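Local atomic coordinates of glycoside hydrolase family 81 (PDB entry 6FOP), a protein that probably hydrolyses beta-1,3-glucans such as laminarin, as a family 81 glycoside hydrolase of the Clostridium thermocellum cellulosome. Residues E529-N533 against Y534-L538; P545-H549 against N550-M554; Q597-E600 against E601-R604. All coordinates share one frame; numbering follows the deposited sequence. Where two conformers were deposited one is given.

Overall arrangement
All three contacts are local ones within the family 81 C-terminal region, which belongs to the six-hairpin clan, and they follow one another along the chain. Contact 1 closes helix 514-534, contact 2 folds the loop that leads to strand 554-556, and contact 3 is two successive turns of helix 592-606. The centres of contacts 1 and 2 lie about 11 Å apart, those of 2 and 3 about 12 Å, and those of 1 and 3 about 17 Å. The loop of contact 2 joins the other two: Ala552 pairs with Trp535 of contact 1, and Asn550 N meets Glu601 of contact 3. Together they join a helix end to a nickel-binding helix.

Contact 1: E529-N533 against Y534-L538; sequences EAVCN and YWFDL
Ala530 and Tyr534 make the last ordinary turn of this helix: the carbonyl O of Ala530 receives the N-H of Tyr534 at 2.8 Å, and the methyl of Ala530 rests against the CD2-CE2 side of the tyrosine ring. At Val531 the helix begins to widen. Its carbonyl O takes two donors, Phe536 N at 3.1 Å and Trp535 N at 3.2 Å, and the bond to Phe536 spans five residues, the spacing of a pi-turn. The two methyls of Val531 divide the aromatic residues between them. With CG1 anti to the backbone N (chi1 166°), that methyl lies alongside Phe536 and touches its CE2 at 3.5 Å, while CG2 is left to meet CE3 of the Trp535 indole. Cys532 reaches further still: its O accepts the N-H of Leu538 at 2.8 Å, across the positive-phi residue Asp537 that takes the chain out of helical geometry. The same pair is closed by an apolar touch, Cys532 SG to Leu538 CD1 at 3.7 Å. Asn533 works in two directions. Its CB sits over the middle of the Tyr534 ring, 3.8 Å from the centroid, in a CH-pi contact, and its ND2 turns back to the O of Glu529 at 2.9 Å. A water donates to both Asn533 OD1 and Asp537 OD1, bridging the last turn to the departing chain; OD1 of Asn533 is also held by Arg269, and the Asp537 carboxylate by the backbone N-H groups of Ile542 (to OD1) and Phe543 (to OD2). Around this helix end, Val531 and Trp535 press on helix 494-511, Asn533 and Tyr534 meet helix 265-268, where His266 bonds the tyrosine OH, and the Trp535 backbone pairs with Ala552 just ahead of strand 554-556.

Contact 2: P545-H549 against N550-M554; sequences PSYGH and NYASM
Two first torsions set up this loop: the Tyr547 ring swings opposite its own N (chi1 178°), which sends the phenol forward along the turn, and His549 puts CG beside its N (chi1 -50°), which turns the imidazole off to one side. The phenol spans the bend and its hydroxyl donates to the carbonyl O of Tyr551 at 2.8 Å. That acceptor lies at the edge of the Tyr547 ring, in the ring plane, whereas the donor approaches the carbonyl from an angle (C=O...O 128°) and somewhat out of its plane. The one hydrogen bond between 545-549 and 550-554 is thus made by a side chain. The hydroxyl also packs on the next residue, with Tyr547 OH 3.4 Å from Ala552 CA and 3.8 Å from Ala552 CB. Inside the bend, His549 CB comes within 3.4 Å of Tyr551 O, so the same carbonyl is covered by carbon as well as bonded by oxygen. The imidazole of His549 brings CD2 over the rim of one Tyr547 face, 3.9 Å above the plane. The loop is also held from outside: His549 ND1 bonds Glu605 and its ring stacks on His562, while Tyr551 OH is bonded to the carbonyl O of Lys573 and the side-chain amide ND2 of Asn577. The backbone N-H of Asn550 is taken by Glu601, with Asn550 N 2.8 Å from Glu601 OE1. Since Glu605, His562 and Glu601 all bind nickel, His549 and Asn550 probably help position those ligands as second-shell residues. Downstream, Ser553 and Met554 both face Cys561 in a classic beta bulge, where the loop enters the antiparallel sheet next to the metal site.

Contact 3: Q597-E600 against E601-R604; sequences QNYE and EMLR. With NI (nickel (II) ion), chain B.
Tyr599 and Leu603, one helical turn apart, form the close side of this contact, with Met602 beside them. The tyrosine ring receives Leu603 CG over one face, while Leu603 CD1 approaches Tyr599 CE2 at 3.6 Å. Met602 bends at both chi2 and chi3 and brings its methyl back to the ring, where CE touches Tyr599 CD1 at 3.6 Å, and to the backbone, where CE stands 3.5 Å from Tyr599 O. Ordinary helical bonds run underneath, such as Leu603 N to Tyr599 O at 3.0 Å.

The other flank is looser, polar and more exposed. Here Arg604 is bent at chi3, and Glu600 O lies 3.5 Å above the plane of the Arg604 guanidinium, displaced toward its rim, with a water at the edge of the group. That water accepts from Arg604 NH2 at 2.9 Å and donates to Gln597 O at 2.8 Å, so the link along the helix is made by solvent. Between the two flanks Glu601 stretches out from the helix and binds nickel through OE2 at 2.0 Å. His562, His574 and Glu605 complete the site. Helix 592-606 is thereby set against its surroundings on two fronts: Tyr599 and Met602 rest on helix 615-622, while Met602 also touches helix 570-575, the helix that carries the nickel ligand His574.

Contact 1: E529-N533 against Y534-L538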
# COMPACT_ATOMS: atom_id res chain seq x y z
N GLU A 529 -8.52 3.78 3.44
CA GLU A 529 -9.74 3.01 3.08
C GLU A 529 -9.46 1.50 3.09
O GLU A 529 -10.27 0.71 3.62
CB GLU A 529 -10.25 3.42 1.70
CG GLU A 529 -10.83 4.81 1.65
CD GLU A 529 -12.18 4.94 2.35
OE1 GLU A 529 -12.96 3.96 2.42
OE2 GLU A 529 -12.50 6.06 2.76
N ALA A 530 -8.30 1.09 2.55
CA ALA A 530 -7.93 -0.32 2.58
C ALA A 530 -7.71 -0.82 4.01
O ALA A 530 -8.15 -1.91 4.39
CB ALA A 530 -6.70 -0.57 1.71
N VAL A 531 -7.04 -0.02 4.83
CA VAL A 531 -6.77 -0.36 6.22
C VAL A 531 -8.05 -0.62 6.99
O VAL A 531 -8.15 -1.60 7.75
CB VAL A 531 -5.89 0.73 6.86
CG1 VAL A 531 -5.86 0.60 8.37
CG2 VAL A 531 -4.50 0.62 6.32
N CYS A 532 -9.04 0.24 6.78
CA CYS A 532 -10.31 0.08 7.46
C CYS A 532 -11.01 -1.25 7.14
O CYS A 532 -11.83 -1.71 7.92
CB CYS A 532 -11.20 1.27 7.19
SG CYS A 532 -10.62 2.79 7.96
N ASN A 533 -10.69 -1.83 5.99
CA ASN A 533 -11.18 -3.15 5.62
C ASN A 533 -10.29 -4.31 6.03
O ASN A 533 -10.74 -5.20 6.78
CB ASN A 533 -11.44 -3.18 4.10
CG ASN A 533 -12.67 -2.39 3.74
OD1 ASN A 533 -13.79 -2.87 3.92
ND2 ASN A 533 -12.48 -1.20 3.23
N TYR A 534 -9.05 -4.33 5.54
CA TYR A 534 -8.24 -5.57 5.58
C TYR A 534 -7.44 -5.71 6.87
O TYR A 534 -7.02 -6.80 7.20
CB TYR A 534 -7.36 -5.70 4.32
CG TYR A 534 -8.17 -5.42 3.07
CD1 TYR A 534 -9.33 -6.15 2.77
CD2 TYR A 534 -7.84 -4.37 2.24
CE1 TYR A 534 -10.13 -5.83 1.69
CE2 TYR A 534 -8.61 -4.03 1.16
CZ TYR A 534 -9.77 -4.76 0.87
OH TYR A 534 -10.56 -4.41 -0.21
N TRP A 535 -7.20 -4.60 7.57
CA TRP A 535 -6.56 -4.65 8.90
C TRP A 535 -7.54 -4.57 10.07
O TRP A 535 -7.45 -5.34 11.02
CB TRP A 535 -5.49 -3.53 9.01
CG TRP A 535 -4.15 -3.85 8.37
CD1 TRP A 535 -3.07 -4.30 8.99
CD2 TRP A 535 -3.80 -3.76 6.96
NE1 TRP A 535 -2.03 -4.46 8.13
CE2 TRP A 535 -2.44 -4.14 6.86
CE3 TRP A 535 -4.47 -3.37 5.80
CZ2 TRP A 535 -1.75 -4.13 5.65
CZ3 TRP A 535 -3.78 -3.38 4.59
CH2 TRP A 535 -2.44 -3.79 4.53
N PHE A 536 -8.51 -3.66 9.98
CA PHE A 536 -9.44 -3.45 11.08
C PHE A 536 -10.86 -4.00 10.87
O PHE A 536 -11.62 -4.08 11.83
CB PHE A 536 -9.56 -1.95 11.41
CG PHE A 536 -8.28 -1.29 11.83
CD1 PHE A 536 -7.42 -1.92 12.71
CD2 PHE A 536 -7.94 -0.02 11.36
CE1 PHE A 536 -6.23 -1.31 13.10
CE2 PHE A 536 -6.75 0.61 11.78
CZ PHE A 536 -5.89 -0.06 12.63
N ASP A 537 -11.19 -4.35 9.61
CA ASP A 537 -12.54 -4.84 9.25
C ASP A 537 -13.64 -4.08 10.01
O ASP A 537 -14.47 -4.66 10.72
CB ASP A 537 -12.65 -6.37 9.48
CG ASP A 537 -13.92 -6.98 8.91
OD1 ASP A 537 -14.57 -6.36 8.07
OD2 ASP A 537 -14.22 -8.14 9.31
N LEU A 538 -13.66 -2.77 9.83
CA LEU A 538 -14.64 -1.93 10.52
C LEU A 538 -16.08 -2.28 10.20
O LEU A 538 -16.96 -2.12 11.04
CB LEU A 538 -14.40 -0.45 10.24
CG LEU A 538 -13.08 0.17 10.68
CD1 LEU A 538 -13.15 1.67 10.45
CD2 LEU A 538 -12.81 -0.11 12.15
O HOH W 1 -14.62 -3.90 6.80

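Contact 2: P545-H549 against N550-M554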
# COMPACT_ATOMS: atom_id res chain seq x y z
N PRO A 545 -15.82 -15.75 9.96
CA PRO A 545 -16.24 -16.03 11.32
C PRO A 545 -15.29 -16.95 12.09
O PRO A 545 -15.27 -16.91 13.32
CB PRO A 545 -17.60 -16.71 11.12
CG PRO A 545 -18.10 -16.20 9.83
CD PRO A 545 -16.89 -16.00 8.97
N SER A 546 -14.52 -17.78 11.38
CA SER A 546 -13.57 -18.68 12.01
C SER A 546 -12.28 -17.99 12.43
O SER A 546 -11.52 -18.57 13.18
CB SER A 546 -13.24 -19.85 11.10
OG SER A 546 -12.56 -19.42 9.96
N TYR A 547 -12.01 -16.78 11.92
CA TYR A 547 -10.85 -16.01 12.34
C TYR A 547 -11.17 -15.46 13.73
O TYR A 547 -12.24 -14.89 13.96
CB TYR A 547 -10.55 -14.92 11.31
CG TYR A 547 -9.38 -14.03 11.67
CD1 TYR A 547 -8.11 -14.54 11.71
CD2 TYR A 547 -9.55 -12.68 11.94
CE1 TYR A 547 -7.02 -13.74 12.01
CE2 TYR A 547 -8.48 -11.87 12.26
CZ TYR A 547 -7.22 -12.39 12.29
OH TYR A 547 -6.14 -11.65 12.62
N GLY A 548 -10.24 -15.63 14.65
CA GLY A 548 -10.52 -15.38 16.07
C GLY A 548 -10.25 -13.99 16.62
O GLY A 548 -10.06 -13.83 17.82
N HIS A 549 -10.24 -12.98 15.77
CA HIS A 549 -9.84 -11.63 16.16
C HIS A 549 -10.64 -10.61 15.36
O HIS A 549 -11.10 -10.91 14.25
CB HIS A 549 -8.32 -11.44 15.91
CG HIS A 549 -7.48 -12.53 16.49
ND1 HIS A 549 -7.03 -12.50 17.79
CD2 HIS A 549 -7.10 -13.73 15.99
CE1 HIS A 549 -6.37 -13.61 18.06
NE2 HIS A 549 -6.40 -14.38 16.98
N ASN A 550 -10.68 -9.37 15.87
CA ASN A 550 -11.28 -8.22 15.21
C ASN A 550 -10.27 -7.34 14.45
O ASN A 550 -10.60 -6.25 14.00
CB ASN A 550 -12.11 -7.40 16.20
CG ASN A 550 -11.28 -6.68 17.26
OD1 ASN A 550 -10.07 -6.43 17.11
ND2 ASN A 550 -11.92 -6.41 18.39
N TYR A 551 -9.05 -7.86 14.31
CA TYR A 551 -7.89 -7.14 13.82
C TYR A 551 -6.95 -8.16 13.20
O TYR A 551 -6.79 -9.23 13.76
CB TYR A 551 -7.21 -6.46 15.01
CG TYR A 551 -5.77 -6.01 14.79
CD1 TYR A 551 -5.46 -5.06 13.80
CD2 TYR A 551 -4.74 -6.54 15.53
CE1 TYR A 551 -4.16 -4.65 13.59
CE2 TYR A 551 -3.44 -6.14 15.33
CZ TYR A 551 -3.15 -5.17 14.37
OH TYR A 551 -1.87 -4.74 14.21
N ALA A 552 -6.38 -7.80 12.05
CA ALA A 552 -5.27 -8.54 11.46
C ALA A 552 -4.04 -7.65 11.48
O ALA A 552 -4.08 -6.53 10.97
CB ALA A 552 -5.58 -8.97 10.02
N SER A 553 -2.95 -8.16 12.04
CA SER A 553 -1.69 -7.40 12.08
C SER A 553 -0.85 -7.52 10.81
O SER A 553 -0.06 -6.62 10.54
CB SER A 553 -0.88 -7.80 13.31
OG SER A 553 -0.77 -9.19 13.43
N MET A 554 -0.99 -8.64 10.08
CA MET A 554 -0.30 -8.83 8.81
C MET A 554 -1.25 -9.31 7.73
O MET A 554 -2.01 -10.25 7.94
CB MET A 554 0.88 -9.80 8.94
CG MET A 554 1.97 -9.27 9.81
SD MET A 554 3.54 -10.13 9.85
CE MET A 554 3.93 -10.11 8.15

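Contact 3: Q597-E600 against E601-R604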
# COMPACT_ATOMS: atom_id res chain seq x y z
N GLN A 597 -13.40 -1.78 21.16
CA GLN A 597 -13.35 -3.22 20.90
C GLN A 597 -11.93 -3.72 20.67
O GLN A 597 -11.56 -4.82 21.11
CB GLN A 597 -14.20 -3.57 19.68
CG GLN A 597 -15.70 -3.43 19.85
CD GLN A 597 -16.45 -3.66 18.54
OE1 GLN A 597 -16.02 -3.22 17.47
NE2 GLN A 597 -17.56 -4.35 18.61
N ASN A 598 -11.17 -2.96 19.87
CA ASN A 598 -9.79 -3.33 19.54
C ASN A 598 -8.93 -3.35 20.81
O ASN A 598 -8.20 -4.32 21.09
CB ASN A 598 -9.26 -2.40 18.44
CG ASN A 598 -7.82 -2.65 18.09
OD1 ASN A 598 -6.92 -2.49 18.91
ND2 ASN A 598 -7.57 -3.00 16.82
N TYR A 599 -9.00 -2.27 21.58
CA TYR A 599 -8.27 -2.18 22.85
C TYR A 599 -8.66 -3.27 23.83
O TYR A 599 -7.77 -3.89 24.44
CB TYR A 599 -8.47 -0.78 23.43
CG TYR A 599 -7.78 -0.51 24.74
CD1 TYR A 599 -6.48 0.00 24.79
CD2 TYR A 599 -8.46 -0.67 25.94
CE1 TYR A 599 -5.88 0.28 26.01
CE2 TYR A 599 -7.87 -0.35 27.15
CZ TYR A 599 -6.56 0.08 27.18
OH TYR A 599 -5.98 0.40 28.39
N GLU A 600 -9.97 -3.54 23.95
CA GLU A 600 -10.43 -4.59 24.87
C GLU A 600 -10.01 -5.98 24.41
O GLU A 600 -9.66 -6.82 25.24
CB GLU A 600 -11.93 -4.49 25.13
CG GLU A 600 -12.35 -3.25 25.93
CD GLU A 600 -11.83 -3.20 27.38
OE1 GLU A 600 -11.67 -4.26 28.01
OE2 GLU A 600 -11.56 -2.08 27.88
N GLU A 601 -9.98 -6.21 23.08
CA GLU A 601 -9.45 -7.49 22.60
C GLU A 601 -7.98 -7.63 23.00
O GLU A 601 -7.53 -8.68 23.45
CB GLU A 601 -9.55 -7.60 21.08
CG GLU A 601 -8.73 -8.75 20.51
CD GLU A 601 -8.80 -8.93 19.00
OE1 GLU A 601 -9.89 -9.21 18.50
OE2 GLU A 601 -7.75 -8.82 18.33
N MET A 602 -7.22 -6.57 22.77
CA MET A 602 -5.79 -6.55 23.12
C MET A 602 -5.57 -6.89 24.60
O MET A 602 -4.71 -7.73 24.93
CB MET A 602 -5.20 -5.17 22.72
CG MET A 602 -3.74 -4.94 23.09
SD MET A 602 -3.46 -4.44 24.80
CE MET A 602 -4.39 -2.91 24.84
N LEU A 603 -6.37 -6.31 25.49
CA LEU A 603 -6.26 -6.60 26.92
C LEU A 603 -6.55 -8.08 27.22
O LEU A 603 -5.81 -8.73 27.99
CB LEU A 603 -7.21 -5.72 27.73
CG LEU A 603 -6.94 -4.22 27.78
CD1 LEU A 603 -7.96 -3.59 28.71
CD2 LEU A 603 -5.53 -3.94 28.26
N ARG A 604 -7.64 -8.59 26.63
CA ARG A 604 -8.00 -9.99 26.83
C ARG A 604 -6.88 -10.92 26.39
O ARG A 604 -6.54 -11.89 27.05
CB ARG A 604 -9.28 -10.33 26.08
CG ARG A 604 -10.55 -9.79 26.70
CD ARG A 604 -11.76 -10.53 26.14
NE ARG A 604 -11.87 -10.38 24.69
CZ ARG A 604 -12.39 -9.32 24.06
NH1 ARG A 604 -12.86 -8.28 24.73
NH2 ARG A 604 -12.45 -9.31 22.74
NI NI B . -5.87 -8.85 19.00
O HOH W 2 -13.38 -6.72 21.99